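Local coordinates for suppressor protein MPT5 (Saccharomyces cerevisiae, PDB 5BZ1) that binds the 3'-untranslated regions of target mRNAs through its Pumilio-homology domain, represented by this chain, and represses HO expression post-transcriptionally, at residues L8-R11 and D12-Y15; C190-Q193 and Q194-K197. All coordinates share one frame; numbering follows the deposited sequence.

Contact 1 (L8-R11 and D12-Y15); sequences LPLR and DLDY
The hydroxyl of Tyr15 reaches back along the chain to the carbonyl of Leu10. Tyr15 OH donates to Leu10 O at 2.5 Å, tilted 30° from the carbonyl plane, while Leu13 N adds a weak bond to the same oxygen, so two donors share one acceptor. With chi1 at -70°, the ring's CG stands beside the backbone N, which brings the phenol back so that its edge meets Leu10 O. A phenylalanine here would probably keep much of the ring packing but leave Leu10 O with the weak Leu13 bond as its one remaining donor across this turn. One residue earlier, Asp12 N donates to Pro9 O at 3.0 Å, closing the short 3-10 turn; proline fits because it has no N-H needing an acceptor, while its carbonyl remains available to Asp12 N.

Charge pairing lies on the exposed side. Arg11 bends at chi3 and runs alongside Asp12, bringing NH2 to 3.4 Å from Asp12 OD1. The oxygen sits over the guanidinium face, the two planes 82° apart, so the attraction is between charges without a directed N-H.

Leucines supply the apolar part: Leu10 CD2 lies 3.7 Å from Leu13 CD1, the two side chains pointing the same way, and the other branch of Leu13, CD2, meets Leu8 CB at 4.1 Å. Leu13 CB lies above one face of the Tyr15 ring, offset toward its rim. Beyond the turn, which leads into helix 15-19, Leu10 and Tyr15 pack on helix 38-49, while Leu13 reaches Phe27 of helix 22-32.

Contact 2 (C190-Q193 and Q194-K197); sequences CTLQ and QIFK
Thr191 and Gln194 exchange hydrogen bonds across the first turn of a helix. Gln194 OE1 accepts from Thr191 N at 2.9 Å, and Thr191 OG1 accepts from Gln194 N at 3.2 Å. For the second bond the threonine hydroxyl takes the position between its own backbone N and carbonyl carbon (chi1 83°), facing the start of the helix, where amides lack acceptors from a preceding turn. Threonine suits this N-cap because its hydroxyl sits one bond from CB, close enough to serve such an amide, whereas glutamine, extended beyond CG, is long enough to carry its amide oxygen to the N-H of the cap residue. Gln194 NE2 is engaged as well, donating to Pro154 O, which fixes which way round the amide lies.

Regular helical bonding then takes over. Ile195 N donates to Thr191 O at 3.0 Å, in the carbonyl plane, and Phe196 N to Leu192 O at the same length; Lys197 N to Gln193 O is weak.

Apolar contacts flank the cap. Cys190 SG lies 3.5 Å from Ile195 CG1, joining the residue before the N-cap to the fourth residue of the helix, as in a hydrophobic staple. Leu192 CD1 approaches Phe196 CE1 at 4.1 Å, and Leu192 O lies over one face of that ring, offset toward its rim. Neighbouring loops add to the packing: Phe157 touches Cys190, and Leu228 touches Phe196.

Reciprocal bonds between an N-cap residue and the third residue after it define a capping box, which here lies in the fifth Pumilio repeat, at the start of helix 192-204.

Overall arrangement
Following the chain from the N terminus, contact 1 comes first, in the turn at 8-15 that brings the chain into helix 15-19 of the first Pumilio repeat. Contact 2 follows at 190-197, within the fifth repeat, where the loop after helix 179-189 passes into helix 192-204. Each closes a short local turn, and the two stand in series, neither nesting nor crossing. The centres of contact 1 and contact 2 lie about 53 Å apart, and the two do not touch. Contact 1 packs the N-terminal turn against helices 22-32 and 38-49, whereas contact 2 joins a mid-chain helix start to helix 158-165, the loop before it and the loop before helix 229-240. Both belong to one all-helical PUF repeat domain.

Contact 1 (L8-R11 and D12-Y15)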
ATOM      1  N   LEU A   8     -22.922 -26.408  37.858  1.00 55.37           N
ATOM      2  CA  LEU A   8     -23.616 -25.230  38.373  1.00 55.76           C
ATOM      3  C   LEU A   8     -24.586 -24.655  37.343  1.00 53.05           C
ATOM      4  O   LEU A   8     -24.342 -24.742  36.139  1.00 48.81           O
ATOM      5  CB  LEU A   8     -22.605 -24.152  38.779  1.00 51.52           C
ATOM      6  CG  LEU A   8     -21.575 -24.515  39.850  1.00 52.67           C
ATOM      7  CD1 LEU A   8     -20.572 -23.388  40.063  1.00 52.56           C
ATOM      8  CD2 LEU A   8     -22.269 -24.858  41.150  1.00 50.84           C
ATOM      9  N   PRO A   9     -25.704 -24.075  37.813  1.00 54.41           N
ATOM     10  CA  PRO A   9     -26.578 -23.329  36.901  1.00 49.72           C
ATOM     11  C   PRO A   9     -25.862 -22.087  36.382  1.00 46.45           C
ATOM     12  O   PRO A   9     -25.078 -21.492  37.122  1.00 46.34           O
ATOM     13  CB  PRO A   9     -27.765 -22.932  37.786  1.00 54.46           C
ATOM     14  CG  PRO A   9     -27.276 -23.065  39.194  1.00 60.08           C
ATOM     15  CD  PRO A   9     -26.266 -24.172  39.172  1.00 59.93           C
ATOM     16  N   LEU A  10     -26.126 -21.708  35.134  1.00 38.40           N
ATOM     17  CA  LEU A  10     -25.450 -20.578  34.502  1.00 36.43           C
ATOM     18  C   LEU A  10     -25.706 -19.277  35.262  1.00 36.80           C
ATOM     19  O   LEU A  10     -24.894 -18.351  35.230  1.00 45.51           O
ATOM     20  CB  LEU A  10     -25.908 -20.441  33.049  1.00 36.29           C
ATOM     21  CG  LEU A  10     -25.645 -21.656  32.162  1.00 41.01           C
ATOM     22  CD1 LEU A  10     -26.168 -21.448  30.755  1.00 43.86           C
ATOM     23  CD2 LEU A  10     -24.161 -21.964  32.120  1.00 38.78           C
ATOM     24  N   ARG A  11     -26.844 -19.237  35.944  1.00 37.78           N
ATOM     25  CA  ARG A  11     -27.291 -18.094  36.727  1.00 55.56           C
ATOM     26  C   ARG A  11     -26.319 -17.752  37.860  1.00 52.41           C
ATOM     27  O   ARG A  11     -26.277 -16.613  38.330  1.00 53.99           O
ATOM     28  CB  ARG A  11     -28.660 -18.427  37.324  1.00 66.32           C
ATOM     29  CG  ARG A  11     -29.677 -17.299  37.315  1.00 71.97           C
ATOM     30  CD  ARG A  11     -30.934 -17.732  38.056  1.00 73.57           C
ATOM     31  NE  ARG A  11     -30.600 -18.345  39.338  1.00 81.39           N
ATOM     32  CZ  ARG A  11     -30.514 -17.684  40.489  1.00 86.89           C
ATOM     33  NH1 ARG A  11     -30.748 -16.379  40.526  1.00 87.84           N
ATOM     34  NH2 ARG A  11     -30.199 -18.329  41.607  1.00 87.67           N
ATOM     35  N   ASP A  12     -25.541 -18.741  38.293  1.00 47.92           N
ATOM     36  CA  ASP A  12     -24.697 -18.598  39.478  1.00 48.07           C
ATOM     37  C   ASP A  12     -23.196 -18.609  39.181  1.00 50.86           C
ATOM     38  O   ASP A  12     -22.380 -18.636  40.102  1.00 54.10           O
ATOM     39  CB  ASP A  12     -25.023 -19.694  40.492  1.00 52.72           C
ATOM     40  CG  ASP A  12     -26.432 -19.582  41.038  1.00 60.93           C
ATOM     41  OD1 ASP A  12     -26.837 -18.467  41.428  1.00 68.33           O
ATOM     42  OD2 ASP A  12     -27.134 -20.612  41.075  1.00 61.19           O
ATOM     43  N   LEU A  13     -22.832 -18.588  37.904  1.00 43.04           N
ATOM     44  CA  LEU A  13     -21.423 -18.568  37.515  1.00 44.03           C
ATOM     45  C   LEU A  13     -20.796 -17.197  37.766  1.00 46.06           C
ATOM     46  O   LEU A  13     -21.454 -16.169  37.602  1.00 43.77           O
ATOM     47  CB  LEU A  13     -21.266 -18.945  36.040  1.00 40.87           C
ATOM     48  CG  LEU A  13     -21.580 -20.393  35.674  1.00 43.59           C
ATOM     49  CD1 LEU A  13     -21.333 -20.641  34.194  1.00 36.30           C
ATOM     50  CD2 LEU A  13     -20.748 -21.342  36.518  1.00 45.11           C
ATOM     51  N   ASP A  14     -19.525 -17.187  38.168  1.00 48.74           N
ATOM     52  CA  ASP A  14     -18.782 -15.940  38.311  1.00 47.78           C
ATOM     53  C   ASP A  14     -18.089 -15.632  36.987  1.00 44.93           C
ATOM     54  O   ASP A  14     -16.939 -16.014  36.770  1.00 43.22           O
ATOM     55  CB  ASP A  14     -17.759 -16.039  39.441  1.00 50.12           C
ATOM     56  CG  ASP A  14     -17.290 -14.677  39.923  1.00 55.77           C
ATOM     57  OD1 ASP A  14     -17.500 -13.676  39.201  1.00 57.07           O
ATOM     58  OD2 ASP A  14     -16.703 -14.607  41.021  1.00 61.43           O
ATOM     59  N   TYR A  15     -18.800 -14.932  36.108  1.00 39.16           N
ATOM     60  CA  TYR A  15     -18.356 -14.748  34.732  1.00 38.88           C
ATOM     61  C   TYR A  15     -17.062 -13.953  34.566  1.00 39.92           C
ATOM     62  O   TYR A  15     -16.237 -14.294  33.718  1.00 36.37           O
ATOM     63  CB  TYR A  15     -19.490 -14.167  33.881  1.00 37.18           C
ATOM     64  CG  TYR A  15     -20.601 -15.166  33.663  1.00 36.86           C
ATOM     65  CD1 TYR A  15     -20.494 -16.138  32.679  1.00 34.39           C
ATOM     66  CD2 TYR A  15     -21.739 -15.161  34.458  1.00 39.00           C
ATOM     67  CE1 TYR A  15     -21.493 -17.068  32.481  1.00 37.96           C
ATOM     68  CE2 TYR A  15     -22.746 -16.088  34.268  1.00 48.31           C
ATOM     69  CZ  TYR A  15     -22.617 -17.040  33.276  1.00 45.04           C
ATOM     70  OH  TYR A  15     -23.612 -17.966  33.079  1.00 46.07           O
TER

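Contact 2 (C190-Q193 and Q194-K197)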
ATOM      1  N   CYS A 190      -9.222   3.547  -1.871  1.00 27.08           N
ATOM      2  CA  CYS A 190      -9.720   4.886  -1.557  1.00 33.00           C
ATOM      3  C   CYS A 190     -10.164   5.649  -2.810  1.00 34.89           C
ATOM      4  O   CYS A 190      -9.899   5.212  -3.932  1.00 32.57           O
ATOM      5  CB  CYS A 190      -8.681   5.686  -0.768  1.00 30.19           C
ATOM      6  SG  CYS A 190      -7.217   6.147  -1.717  1.00 39.37           S
ATOM      7  N   THR A 191     -10.849   6.777  -2.619  1.00 36.22           N
ATOM      8  CA  THR A 191     -11.393   7.543  -3.744  1.00 31.69           C
ATOM      9  C   THR A 191     -10.299   8.258  -4.529  1.00 32.83           C
ATOM     10  O   THR A 191      -9.205   8.491  -4.015  1.00 32.47           O
ATOM     11  CB  THR A 191     -12.438   8.582  -3.288  1.00 36.17           C
ATOM     12  OG1 THR A 191     -11.779   9.770  -2.831  1.00 33.63           O
ATOM     13  CG2 THR A 191     -13.307   8.015  -2.174  1.00 32.57           C
ATOM     14  N   LEU A 192     -10.605   8.610  -5.775  1.00 33.59           N
ATOM     15  CA  LEU A 192      -9.642   9.281  -6.642  1.00 35.41           C
ATOM     16  C   LEU A 192      -9.132  10.573  -6.002  1.00 38.22           C
ATOM     17  O   LEU A 192      -7.928  10.839  -5.998  1.00 31.78           O
ATOM     18  CB  LEU A 192     -10.262   9.562  -8.012  1.00 34.43           C
ATOM     19  CG  LEU A 192      -9.308   9.927  -9.148  1.00 44.19           C
ATOM     20  CD1 LEU A 192      -8.020   9.129  -9.040  1.00 38.68           C
ATOM     21  CD2 LEU A 192      -9.970   9.675 -10.491  1.00 43.88           C
ATOM     22  N   GLN A 193     -10.050  11.354  -5.436  1.00 37.33           N
ATOM     23  CA  GLN A 193      -9.696  12.623  -4.805  1.00 38.08           C
ATOM     24  C   GLN A 193      -8.835  12.440  -3.553  1.00 39.14           C
ATOM     25  O   GLN A 193      -8.023  13.306  -3.220  1.00 40.57           O
ATOM     26  CB  GLN A 193     -10.951  13.449  -4.508  1.00 36.38           C
ATOM     27  CG  GLN A 193     -11.516  14.144  -5.752  1.00 43.25           C
ATOM     28  CD  GLN A 193     -12.817  14.877  -5.489  1.00 45.07           C
ATOM     29  OE1 GLN A 193     -13.605  14.484  -4.630  1.00 43.64           O
ATOM     30  NE2 GLN A 193     -13.049  15.951  -6.235  1.00 39.08           N
ATOM     31  N   GLN A 194      -9.011  11.312  -2.869  1.00 29.02           N
ATOM     32  CA  GLN A 194      -8.154  10.975  -1.735  1.00 30.75           C
ATOM     33  C   GLN A 194      -6.753  10.579  -2.210  1.00 29.64           C
ATOM     34  O   GLN A 194      -5.762  10.878  -1.545  1.00 27.93           O
ATOM     35  CB  GLN A 194      -8.775   9.858  -0.884  1.00 27.39           C
ATOM     36  CG  GLN A 194      -9.991  10.296  -0.050  1.00 30.21           C
ATOM     37  CD  GLN A 194     -10.748   9.119   0.539  1.00 32.59           C
ATOM     38  OE1 GLN A 194     -10.674   8.004   0.023  1.00 35.22           O
ATOM     39  NE2 GLN A 194     -11.484   9.361   1.620  1.00 31.57           N
ATOM     40  N   ILE A 195      -6.678   9.904  -3.355  1.00 34.15           N
ATOM     41  CA  ILE A 195      -5.391   9.556  -3.958  1.00 37.53           C
ATOM     42  C   ILE A 195      -4.614  10.822  -4.327  1.00 36.31           C
ATOM     43  O   ILE A 195      -3.402  10.906  -4.107  1.00 34.89           O
ATOM     44  CB  ILE A 195      -5.569   8.677  -5.218  1.00 40.34           C
ATOM     45  CG1 ILE A 195      -6.231   7.346  -4.864  1.00 34.38           C
ATOM     46  CG2 ILE A 195      -4.232   8.423  -5.907  1.00 35.62           C
ATOM     47  CD1 ILE A 195      -6.524   6.466  -6.067  1.00 38.21           C
ATOM     48  N   PHE A 196      -5.324  11.799  -4.891  1.00 34.23           N
ATOM     49  CA  PHE A 196      -4.736  13.082  -5.278  1.00 36.50           C
ATOM     50  C   PHE A 196      -4.047  13.779  -4.112  1.00 40.68           C
ATOM     51  O   PHE A 196      -2.897  14.203  -4.233  1.00 40.36           O
ATOM     52  CB  PHE A 196      -5.808  14.014  -5.848  1.00 34.96           C
ATOM     53  CG  PHE A 196      -6.201  13.703  -7.262  1.00 38.61           C
ATOM     54  CD1 PHE A 196      -5.458  12.816  -8.028  1.00 39.07           C
ATOM     55  CD2 PHE A 196      -7.313  14.310  -7.833  1.00 37.20           C
ATOM     56  CE1 PHE A 196      -5.818  12.532  -9.333  1.00 37.67           C
ATOM     57  CE2 PHE A 196      -7.678  14.029  -9.138  1.00 37.40           C
ATOM     58  CZ  PHE A 196      -6.928  13.139  -9.887  1.00 37.25           C
ATOM     59  N   LYS A 197      -4.758  13.901  -2.991  1.00 35.48           N
ATOM     60  CA  LYS A 197      -4.225  14.573  -1.807  1.00 39.42           C
ATOM     61  C   LYS A 197      -2.938  13.917  -1.316  1.00 36.59           C
ATOM     62  O   LYS A 197      -1.998  14.599  -0.905  1.00 36.82           O
ATOM     63  CB  LYS A 197      -5.275  14.610  -0.690  1.00 41.77           C
ATOM     64  CG  LYS A 197      -6.340  15.686  -0.887  1.00 49.61           C
ATOM     65  CD  LYS A 197      -7.601  15.396  -0.081  1.00 56.48           C
ATOM     66  CE  LYS A 197      -7.326  15.333   1.412  1.00 59.75           C
ATOM     67  NZ  LYS A 197      -6.897  16.643   1.969  1.00 66.85           N
TER